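Local coordinates for protein gluconate kinase (Lactobacillus acidophilus, PDB 3LL3) that binds ATP and D-xylulose, and as an FGGY-family sugar kinase probably transfers phosphate from ATP to a sugar or sugar acid such as gluconate, at residues V296-I301 with L337-G342; G375-L380 with N415-P420. All blocks are in the same frame, centred on the assembly; numbering follows the deposited sequence.

Interaction 1. Residues V296-I301 with L337-G342; sequences VNNGGI and LPYLGG. With ATP (adenosine-5'-triphosphate), chain C; DXP (1-deoxy-D-xylulose-5-phosphate), chain D.
Asn298 ND2 lies at the edge of the Tyr339 ring, near its plane. One face of that ring carries Pro338 CD, 4.0 Å above the plane and offset toward the rim. The amide of Asn298 is the second flat group, and both of its ends bond the 337-342 loop. Its CG stands beside the backbone N, anti to the carbonyl carbon (chi1 -61°), on the side of the loop. Gly341 N donates to Asn298 OD1 at 3.1 Å, almost straight at 177°, in the carbonyl plane and on a lone pair. Asn298 ND2 donates to Gly342 O at 3.0 Å, with that oxygen slightly out of the amide plane. Glu343 OE2 also accepts from ND2, and this second partner helps fix the rotation of the amide. Pro338 O packs against Asn298 CG at 3.1 Å.

Asn297 faces the sugar phosphate. Its ND2 donates to DXP O3P at 2.9 Å and makes a weak bond to Gly342 O at 3.5 Å. Arg344 NE bonds its OD1, so both ends of this amide have partners. Gly299 is the N-cap of helix 300-311, where Gly300 O accepts from ATP O2' at 2.9 Å. The segments line part of the ATP pocket and part of the 1-deoxy-D-xylulose-5-phosphate pocket in the C-terminal domain of an FGGY-family kinase, with the helix start at the nucleotide and the loop at the sugar phosphate.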
loop_
_atom_site.group_PDB
_atom_site.type_symbol
_atom_site.label_atom_id
_atom_site.label_comp_id
_atom_site.label_asym_id
_atom_site.label_seq_id
_atom_site.Cartn_x
_atom_site.Cartn_y
_atom_site.Cartn_z
ATOM N N VAL A 296 18.283 0.946 -11.448
ATOM C CA VAL A 296 17.004 0.927 -10.732
ATOM C C VAL A 296 15.879 0.828 -11.755
ATOM O O VAL A 296 15.744 1.705 -12.632
ATOM C CB VAL A 296 16.841 2.209 -9.893
ATOM C CG1 VAL A 296 15.503 2.223 -9.181
ATOM C CG2 VAL A 296 17.968 2.334 -8.874
ATOM N N ASN A 297 15.082 -0.232 -11.667
ATOM C CA ASN A 297 14.021 -0.460 -12.653
ATOM C C ASN A 297 12.933 0.613 -12.610
ATOM O O ASN A 297 12.451 1.077 -13.654
ATOM C CB ASN A 297 13.341 -1.822 -12.445
ATOM C CG ASN A 297 14.313 -3.000 -12.537
ATOM O OD1 ASN A 297 15.384 -2.896 -13.137
ATOM N ND2 ASN A 297 13.919 -4.138 -11.952
ATOM N N ASN A 298 12.546 0.973 -11.392
ATOM C CA ASN A 298 11.283 1.659 -11.151
ATOM C C ASN A 298 11.379 3.164 -11.185
ATOM O O ASN A 298 11.262 3.838 -10.153
ATOM C CB ASN A 298 10.679 1.151 -9.840
ATOM C CG ASN A 298 10.395 -0.350 -9.896
ATOM O OD1 ASN A 298 9.540 -0.794 -10.658
ATOM N ND2 ASN A 298 11.133 -1.129 -9.118
ATOM N N GLY A 299 11.594 3.687 -12.390
ATOM C CA GLY A 299 11.721 5.116 -12.607
ATOM C C GLY A 299 10.454 5.703 -13.196
ATOM O O GLY A 299 9.359 5.551 -12.633
ATOM N N GLY A 300 10.595 6.365 -14.334
ATOM C CA GLY A 300 9.470 7.005 -14.976
ATOM C C GLY A 300 8.399 6.028 -15.405
ATOM O O GLY A 300 7.248 6.420 -15.594
ATOM N N ILE A 301 8.779 4.762 -15.584
ATOM C CA ILE A 301 7.819 3.727 -15.949
ATOM C C ILE A 301 6.725 3.603 -14.886
ATOM O O ILE A 301 5.568 3.316 -15.187
ATOM C CB ILE A 301 8.517 2.352 -16.162
ATOM C CG1 ILE A 301 7.541 1.332 -16.747
ATOM C CG2 ILE A 301 9.132 1.805 -14.842
ATOM C CD1 ILE A 301 8.249 0.167 -17.464
ATOM N N LEU A 337 6.168 2.332 -1.750
ATOM C CA LEU A 337 7.308 1.527 -2.203
ATOM C C LEU A 337 7.107 1.266 -3.701
ATOM O O LEU A 337 6.112 0.673 -4.099
ATOM C CB LEU A 337 7.422 0.214 -1.416
ATOM C CG LEU A 337 7.534 0.295 0.116
ATOM C CD1 LEU A 337 7.625 -1.101 0.765
ATOM C CD2 LEU A 337 8.734 1.138 0.514
ATOM N N PRO A 338 8.048 1.731 -4.539
ATOM C CA PRO A 338 7.817 1.793 -5.993
ATOM C C PRO A 338 8.104 0.505 -6.765
ATOM O O PRO A 338 8.152 0.550 -7.995
ATOM C CB PRO A 338 8.807 2.862 -6.466
ATOM C CG PRO A 338 9.841 2.962 -5.398
ATOM C CD PRO A 338 9.351 2.290 -4.145
ATOM N N TYR A 339 8.268 -0.619 -6.080
ATOM C CA TYR A 339 8.794 -1.807 -6.752
ATOM C C TYR A 339 7.821 -2.539 -7.669
ATOM O O TYR A 339 7.687 -3.755 -7.568
ATOM C CB TYR A 339 9.323 -2.788 -5.728
ATOM C CG TYR A 339 10.088 -2.160 -4.596
ATOM C CD1 TYR A 339 11.161 -1.311 -4.829
ATOM C CD2 TYR A 339 9.780 -2.480 -3.290
ATOM C CE1 TYR A 339 11.883 -0.774 -3.764
ATOM C CE2 TYR A 339 10.469 -1.941 -2.237
ATOM C CZ TYR A 339 11.525 -1.096 -2.473
ATOM O OH TYR A 339 12.199 -0.591 -1.383
ATOM N N LEU A 340 7.185 -1.820 -8.586
ATOM C CA LEU A 340 6.214 -2.431 -9.498
ATOM C C LEU A 340 6.771 -3.588 -10.365
ATOM O O LEU A 340 6.146 -4.632 -10.478
ATOM C CB LEU A 340 5.529 -1.352 -10.355
ATOM C CG LEU A 340 4.187 -0.836 -9.793
ATOM C CD1 LEU A 340 4.365 -0.351 -8.390
ATOM C CD2 LEU A 340 3.663 0.284 -10.652
ATOM N N GLY A 341 7.947 -3.425 -10.956
ATOM C CA GLY A 341 8.500 -4.487 -11.799
ATOM C C GLY A 341 9.572 -5.358 -11.160
ATOM O O GLY A 341 10.535 -5.733 -11.824
ATOM N N GLY A 342 9.419 -5.696 -9.881
ATOM C CA GLY A 342 10.543 -6.242 -9.140
ATOM C C GLY A 342 11.593 -5.143 -9.095
ATOM O O GLY A 342 11.359 -4.042 -9.621
HETATM P PG ATP C . 16.076 7.283 -23.959
HETATM O O1G ATP C . 14.725 7.864 -24.734
HETATM O O2G ATP C . 17.270 8.437 -23.951
HETATM O O3G ATP C . 16.529 6.058 -24.615
HETATM P PB ATP C . 14.128 6.765 -21.923
HETATM O O1B ATP C . 14.178 6.324 -20.340
HETATM O O2B ATP C . 13.421 5.785 -22.740
HETATM O O3B ATP C . 15.713 6.933 -22.387
HETATM P PA ATP C . 13.282 9.480 -21.123
HETATM O O1A ATP C . 14.687 9.902 -20.392
HETATM O O2A ATP C . 12.706 10.575 -21.893
HETATM O O3A ATP C . 13.357 8.211 -22.185
HETATM O "O5'" ATP C . 12.231 9.109 -19.914
HETATM C "C5'" ATP C . 10.998 8.523 -20.260
HETATM C "C4'" ATP C . 10.054 8.688 -19.093
HETATM O "O4'" ATP C . 9.727 10.000 -18.665
HETATM C "C3'" ATP C . 8.760 7.829 -18.975
HETATM O "O3'" ATP C . 8.901 6.649 -18.241
HETATM C "C2'" ATP C . 7.657 8.856 -18.528
HETATM O "O2'" ATP C . 6.690 8.294 -17.684
HETATM C "C1'" ATP C . 8.526 9.949 -17.944
HETATM N N9 ATP C . 7.966 11.285 -18.081
HETATM C C8 ATP C . 7.510 11.885 -19.198
HETATM N N7 ATP C . 7.187 13.223 -18.837
HETATM C C5 ATP C . 7.488 13.393 -17.466
HETATM C C6 ATP C . 7.382 14.501 -16.594
HETATM N N6 ATP C . 6.906 15.777 -17.115
HETATM N N1 ATP C . 7.755 14.390 -15.315
HETATM C C2 ATP C . 8.240 13.200 -14.820
HETATM N N3 ATP C . 8.340 12.121 -15.680
HETATM C C4 ATP C . 7.962 12.234 -16.984
HETATM C C1 DXP D . 9.483 -11.993 -13.234
HETATM C C2 DXP D . 9.039 -10.558 -13.646
HETATM C C3 DXP D . 10.078 -9.706 -14.418
HETATM C C4 DXP D . 11.360 -9.643 -13.562
HETATM C C5 DXP D . 12.480 -8.586 -13.732
HETATM O O2 DXP D . 8.135 -10.040 -13.080
HETATM O O3 DXP D . 9.524 -8.538 -14.882
HETATM O O4 DXP D . 10.992 -9.838 -12.234
HETATM O O5 DXP D . 12.959 -7.958 -12.572
HETATM P P DXP D . 14.540 -7.664 -12.158
HETATM O O2P DXP D . 15.178 -8.979 -11.525
HETATM O O1P DXP D . 15.302 -6.976 -13.390
HETATM O O3P DXP D . 14.602 -6.798 -11.044
#

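Interaction 2. Residues G375-L380 with N415-P420; sequences GIIFNL and NIFNVP
Ile377 and Phe378 pack against Ile416 from a helical turn whose shortest polar bond is Asn379 N to Gly375 O, 2.9 Å. That bond is ordinary helix backbone. The meeting of the two segments is mainly apolar.

The closest approach is between two methyl groups, Ile377 CG2 and Ile416 CD1, at 3.4 Å. This is tighter than usual for carbons. Ile377 CG2 stands anti to its own backbone N. Ile416 CD1 ends an extended chain (chi2 170°) that carries it onto Ile377. The two side chains cross obliquely.

Ile416 also meets Phe378, here at about a right angle. Its CG2 reaches Phe378 CD1 at 3.9 Å, while its CD1 sits over one face of the ring, 4.2 Å above the plane and toward the rim. Phe378 also meets the ring of Tyr478, on helix 465-485, with the planes at about 40°.

Phe417 works beside the isoleucines. Ile377 CG2 lies at the edge of its ring, near the plane, 4.1 Å from Phe417 CE2. The ring tip goes on to Leu380, with Phe417 CZ 4.2 Å from Leu380 CB and 3.8 Å from Leu380 O. Tyr381 meets the Phe417 ring edge-to-face.

All five touching residues are buried. With methyls, ring carbons and one carbonyl oxygen in touch, the contact between 375-380 and 415-420 probably rests on shape and the hydrophobic effect, since neither a charge pair nor a hydrogen bond links the two segments.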
loop_
_atom_site.group_PDB
_atom_site.type_symbol
_atom_site.label_atom_id
_atom_site.label_comp_id
_atom_site.label_asym_id
_atom_site.label_seq_id
_atom_site.Cartn_x
_atom_site.Cartn_y
_atom_site.Cartn_z
ATOM N N GLY A 375 8.208 8.353 -3.500
ATOM C CA GLY A 375 8.668 6.982 -3.369
ATOM C C GLY A 375 9.688 6.633 -4.443
ATOM O O GLY A 375 10.713 5.989 -4.167
ATOM N N ILE A 376 9.402 7.045 -5.678
ATOM C CA ILE A 376 10.319 6.814 -6.780
ATOM C C ILE A 376 11.691 7.397 -6.418
ATOM O O ILE A 376 12.706 6.722 -6.520
ATOM C CB ILE A 376 9.786 7.418 -8.090
ATOM C CG1 ILE A 376 8.698 6.520 -8.677
ATOM C CG2 ILE A 376 10.912 7.564 -9.121
ATOM C CD1 ILE A 376 7.874 7.177 -9.749
ATOM N N ILE A 377 11.695 8.627 -5.922
ATOM C CA ILE A 377 12.937 9.323 -5.567
ATOM C C ILE A 377 13.596 8.741 -4.318
ATOM O O ILE A 377 14.824 8.654 -4.243
ATOM C CB ILE A 377 12.654 10.833 -5.343
ATOM C CG1 ILE A 377 12.079 11.444 -6.620
ATOM C CG2 ILE A 377 13.934 11.581 -4.925
ATOM C CD1 ILE A 377 11.778 12.960 -6.480
ATOM N N PHE A 378 12.782 8.379 -3.321
ATOM C CA PHE A 378 13.296 7.739 -2.111
ATOM C C PHE A 378 14.058 6.448 -2.474
ATOM O O PHE A 378 15.107 6.140 -1.910
ATOM C CB PHE A 378 12.155 7.391 -1.137
ATOM C CG PHE A 378 11.790 8.494 -0.165
ATOM C CD1 PHE A 378 12.772 9.273 0.433
ATOM C CD2 PHE A 378 10.462 8.700 0.189
ATOM C CE1 PHE A 378 12.439 10.259 1.345
ATOM C CE2 PHE A 378 10.114 9.679 1.109
ATOM C CZ PHE A 378 11.101 10.461 1.690
ATOM N N ASN A 379 13.507 5.685 -3.409
ATOM C CA ASN A 379 14.115 4.420 -3.819
ATOM C C ASN A 379 15.514 4.693 -4.409
ATOM O O ASN A 379 16.484 4.016 -4.078
ATOM C CB ASN A 379 13.198 3.743 -4.840
ATOM C CG ASN A 379 13.713 2.389 -5.311
ATOM O OD1 ASN A 379 13.679 2.095 -6.509
ATOM N ND2 ASN A 379 14.167 1.560 -4.383
ATOM N N LEU A 380 15.591 5.708 -5.261
ATOM C CA LEU A 380 16.858 6.152 -5.842
ATOM C C LEU A 380 17.824 6.654 -4.774
ATOM O O LEU A 380 19.034 6.460 -4.880
ATOM C CB LEU A 380 16.610 7.254 -6.881
ATOM C CG LEU A 380 15.986 6.797 -8.209
ATOM C CD1 LEU A 380 15.266 7.961 -8.911
ATOM C CD2 LEU A 380 17.001 6.150 -9.124
ATOM N N ASN A 415 15.927 18.167 -2.431
ATOM C CA ASN A 415 15.440 18.115 -1.057
ATOM C C ASN A 415 15.598 16.747 -0.363
ATOM O O ASN A 415 15.899 16.688 0.832
ATOM C CB ASN A 415 13.984 18.574 -1.012
ATOM C CG ASN A 415 13.824 20.039 -1.397
ATOM O OD1 ASN A 415 14.807 20.771 -1.490
ATOM N ND2 ASN A 415 12.588 20.466 -1.627
ATOM N N ILE A 416 15.383 15.665 -1.116
ATOM C CA ILE A 416 15.546 14.305 -0.598
ATOM C C ILE A 416 17.013 13.887 -0.490
ATOM O O ILE A 416 17.436 13.380 0.552
ATOM C CB ILE A 416 14.752 13.290 -1.439
ATOM C CG1 ILE A 416 13.253 13.452 -1.152
ATOM C CG2 ILE A 416 15.217 11.864 -1.160
ATOM C CD1 ILE A 416 12.367 12.663 -2.091
ATOM N N PHE A 417 17.786 14.093 -1.551
ATOM C CA PHE A 417 19.223 13.806 -1.516
ATOM C C PHE A 417 19.986 14.783 -0.607
ATOM O O PHE A 417 21.041 14.448 -0.075
ATOM C CB PHE A 417 19.833 13.821 -2.932
ATOM C CG PHE A 417 19.549 12.575 -3.752
ATOM C CD1 PHE A 417 20.580 11.727 -4.127
ATOM C CD2 PHE A 417 18.257 12.268 -4.163
ATOM C CE1 PHE A 417 20.329 10.573 -4.897
ATOM C CE2 PHE A 417 17.993 11.137 -4.928
ATOM C CZ PHE A 417 19.031 10.274 -5.289
ATOM N N ASN A 418 19.446 15.985 -0.419
ATOM C CA ASN A 418 20.116 17.017 0.381
ATOM C C ASN A 418 21.518 17.340 -0.145
ATOM O O ASN A 418 22.452 17.549 0.635
ATOM C CB ASN A 418 20.217 16.639 1.858
ATOM C CG ASN A 418 20.391 17.871 2.761
ATOM O OD1 ASN A 418 20.131 19.000 2.340
ATOM N ND2 ASN A 418 20.825 17.653 3.998
ATOM N N VAL A 419 21.653 17.336 -1.466
ATOM C CA VAL A 419 22.845 17.831 -2.141
ATOM C C VAL A 419 22.346 18.592 -3.385
ATOM O O VAL A 419 21.227 18.352 -3.861
ATOM C CB VAL A 419 23.841 16.682 -2.519
ATOM C CG1 VAL A 419 24.069 15.728 -1.357
ATOM C CG2 VAL A 419 23.341 15.907 -3.685
ATOM N N PRO A 420 23.144 19.538 -3.896
ATOM C CA PRO A 420 22.639 20.265 -5.064
ATOM C C PRO A 420 22.457 19.348 -6.276
ATOM O O PRO A 420 23.258 18.429 -6.498
ATOM C CB PRO A 420 23.731 21.305 -5.329
ATOM C CG PRO A 420 24.465 21.432 -4.024
ATOM C CD PRO A 420 24.437 20.065 -3.432
#

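Strand 289-296 runs into the 296-301 segment, and two helices and strand 335-337 follow before 337-342 returns to it. Interaction 1 closes this loop of 35 intervening residues. Interaction 2 opens only afterwards, so the two are in series and neither nest nor cross. It closes a loop of 34 residues holding strand 396-400, from helix 365-388 to the end of helix 407-417. The two contacts touch: Pro338 CG lies 3.4 Å from Gly375 O and 3.5 Å from Asn379 CB. Helix 365-388 is thus shared, joining the ligand-binding loops of interaction 1 to helix 407-417 within the FGGY C-terminal domain.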